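Local coordinates for Phospholipase/Carboxylesterase (Haliangium ochraceum, PDB 4Q82), which probably hydrolyses carboxylic ester bonds as a phospholipase- or carboxylesterase-like serine hydrolase of the alpha/beta type, at residues P81-W86 against A270-Q275. Numbering follows the deposited sequence.
Sequences PLMVFW and AWLLSQ
Pro81 and Met83 on strand 80-86 meet Leu273 and Leu272 on helix 268-273, with CA atoms 8.0 Å apart for Pro81 and Leu273 and 9.3 Å for Met83 and Leu272. At that spacing the two backbones stay apart and only side-chain ends touch. Met83, a selenomethionine, reaches across with its terminal methyl: CG is anti to the backbone N (chi1 179°), the chain runs on extended through chi2, then bends at chi3 (-60°) and brings CE to 3.8 Å from CD1 of Leu272. The contact is methyl against methyl, and the two side chains cross at about a right angle. At the start of the strand the puckered pyrrolidine ring of Pro81 offers its CG to CD2 of Leu273 at 3.9 Å, with CB slightly farther off. The patch continues onto strand 158-163, where Leu272 lies on Tyr160 and Met83 on Thr162, and onto Phe123 beneath Leu273; Tyr160 OH also bonds Gln275 O, tying the chain after the helix to the sheet. Just beyond the two leucines, Ser274 OG donates to Trp271 O at 2.6 Å. This is plain core packing of the alpha/beta hydrolase fold: the C-terminal helix covers one face of the central, mostly parallel sheet, and helix 138-151 packs on Leu82 and Val84 from the other.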
loop_
_atom_site.group_PDB
_atom_site.type_symbol
_atom_site.label_atom_id
_atom_site.label_comp_id
_atom_site.label_asym_id
_atom_site.label_seq_id
_atom_site.Cartn_x
_atom_site.Cartn_y
_atom_site.Cartn_z
ATOM N N PRO A 81 8.347 -9.556 6.006
ATOM C CA PRO A 81 8.073 -8.195 5.523
ATOM C C PRO A 81 6.596 -7.886 5.674
ATOM O O PRO A 81 5.780 -8.805 5.692
ATOM C CB PRO A 81 8.486 -8.240 4.043
ATOM C CG PRO A 81 8.496 -9.702 3.688
ATOM C CD PRO A 81 8.862 -10.434 4.942
ATOM N N LEU A 82 6.260 -6.608 5.813
ATOM C CA LEU A 82 4.887 -6.196 6.032
ATOM C C LEU A 82 4.436 -5.289 4.899
ATOM O O LEU A 82 5.164 -4.374 4.491
ATOM C CB LEU A 82 4.733 -5.463 7.372
ATOM C CG LEU A 82 3.430 -4.693 7.607
ATOM C CD1 LEU A 82 2.276 -5.672 7.713
ATOM C CD2 LEU A 82 3.553 -3.887 8.899
HETATM N N MSE A 83 3.237 -5.553 4.391
HETATM C CA MSE A 83 2.608 -4.672 3.428
HETATM C C MSE A 83 1.273 -4.212 3.975
HETATM O O MSE A 83 0.421 -5.043 4.306
HETATM C CB MSE A 83 2.404 -5.386 2.081
HETATM C CG MSE A 83 1.711 -4.522 1.029
HETATM SE SE MSE A 83 1.215 -5.563 -0.566
HETATM C CE MSE A 83 3.001 -6.157 -1.107
ATOM N N VAL A 84 1.073 -2.897 4.055
ATOM C CA VAL A 84 -0.236 -2.390 4.460
ATOM C C VAL A 84 -0.837 -1.698 3.242
ATOM O O VAL A 84 -0.225 -0.790 2.657
ATOM C CB VAL A 84 -0.149 -1.434 5.654
ATOM C CG1 VAL A 84 -1.552 -0.874 6.023
ATOM C CG2 VAL A 84 0.464 -2.165 6.878
ATOM N N PHE A 85 -2.017 -2.163 2.846
ATOM C CA PHE A 85 -2.682 -1.683 1.625
ATOM C C PHE A 85 -3.939 -0.886 1.977
ATOM O O PHE A 85 -4.771 -1.367 2.771
ATOM C CB PHE A 85 -3.068 -2.862 0.718
ATOM C CG PHE A 85 -4.163 -2.509 -0.276
ATOM C CD1 PHE A 85 -3.867 -1.733 -1.392
ATOM C CD2 PHE A 85 -5.479 -2.918 -0.067
ATOM C CE1 PHE A 85 -4.884 -1.372 -2.336
ATOM C CE2 PHE A 85 -6.490 -2.571 -0.964
ATOM C CZ PHE A 85 -6.197 -1.795 -2.112
ATOM N N TRP A 86 -4.089 0.306 1.378
ATOM C CA TRP A 86 -5.260 1.167 1.598
ATOM C C TRP A 86 -6.117 1.272 0.335
ATOM O O TRP A 86 -5.645 1.701 -0.729
ATOM C CB TRP A 86 -4.815 2.569 2.063
ATOM C CG TRP A 86 -4.117 2.515 3.365
ATOM C CD1 TRP A 86 -2.782 2.291 3.577
ATOM C CD2 TRP A 86 -4.712 2.651 4.657
ATOM N NE1 TRP A 86 -2.520 2.281 4.928
ATOM C CE2 TRP A 86 -3.687 2.488 5.610
ATOM C CE3 TRP A 86 -6.016 2.893 5.101
ATOM C CZ2 TRP A 86 -3.916 2.585 6.980
ATOM C CZ3 TRP A 86 -6.249 2.958 6.480
ATOM C CH2 TRP A 86 -5.196 2.823 7.395
ATOM N N ALA A 270 8.767 -7.517 -6.370
ATOM C CA ALA A 270 10.208 -7.647 -6.382
ATOM C C ALA A 270 10.860 -6.301 -6.026
ATOM O O ALA A 270 11.835 -6.261 -5.273
ATOM C CB ALA A 270 10.688 -8.151 -7.748
ATOM N N TRP A 271 10.301 -5.212 -6.550
ATOM C CA TRP A 271 10.849 -3.880 -6.292
ATOM C C TRP A 271 10.742 -3.536 -4.802
ATOM O O TRP A 271 11.721 -3.084 -4.195
ATOM C CB TRP A 271 10.143 -2.804 -7.143
ATOM C CG TRP A 271 10.730 -1.422 -6.917
ATOM C CD1 TRP A 271 11.876 -0.900 -7.477
ATOM C CD2 TRP A 271 10.218 -0.411 -6.038
ATOM N NE1 TRP A 271 12.089 0.392 -7.004
ATOM C CE2 TRP A 271 11.088 0.707 -6.121
ATOM C CE3 TRP A 271 9.098 -0.337 -5.194
ATOM C CZ2 TRP A 271 10.863 1.891 -5.394
ATOM C CZ3 TRP A 271 8.883 0.839 -4.472
ATOM C CH2 TRP A 271 9.760 1.934 -4.582
ATOM N N LEU A 272 9.564 -3.741 -4.210
ATOM C CA LEU A 272 9.418 -3.505 -2.768
ATOM C C LEU A 272 10.469 -4.275 -1.986
ATOM O O LEU A 272 11.211 -3.712 -1.180
ATOM C CB LEU A 272 8.015 -3.901 -2.283
ATOM C CG LEU A 272 6.898 -2.899 -2.628
ATOM C CD1 LEU A 272 5.521 -3.484 -2.221
ATOM C CD2 LEU A 272 7.105 -1.581 -1.915
ATOM N N LEU A 273 10.554 -5.569 -2.255
ATOM C CA LEU A 273 11.471 -6.424 -1.497
ATOM C C LEU A 273 12.939 -6.034 -1.700
ATOM O O LEU A 273 13.795 -6.374 -0.883
ATOM C CB LEU A 273 11.243 -7.894 -1.876
ATOM C CG LEU A 273 9.928 -8.459 -1.306
ATOM C CD1 LEU A 273 9.540 -9.746 -1.997
ATOM C CD2 LEU A 273 10.033 -8.684 0.201
ATOM N N SER A 274 13.237 -5.310 -2.772
ATOM C CA SER A 274 14.605 -4.829 -2.954
ATOM C C SER A 274 14.907 -3.612 -2.050
ATOM O O SER A 274 16.057 -3.191 -1.924
ATOM C CB SER A 274 14.864 -4.484 -4.421
ATOM O OG SER A 274 14.281 -3.241 -4.759
ATOM N N GLN A 275 13.878 -3.059 -1.414
ATOM C CA GLN A 275 14.050 -1.902 -0.527
ATOM C C GLN A 275 14.038 -2.307 0.930
ATOM O O GLN A 275 13.279 -3.190 1.314
ATOM C CB GLN A 275 12.929 -0.872 -0.771
ATOM C CG GLN A 275 12.714 -0.565 -2.247
ATOM C CD GLN A 275 13.942 0.040 -2.893
ATOM O OE1 GLN A 275 14.715 0.718 -2.237
ATOM N NE2 GLN A 275 14.116 -0.194 -4.187
#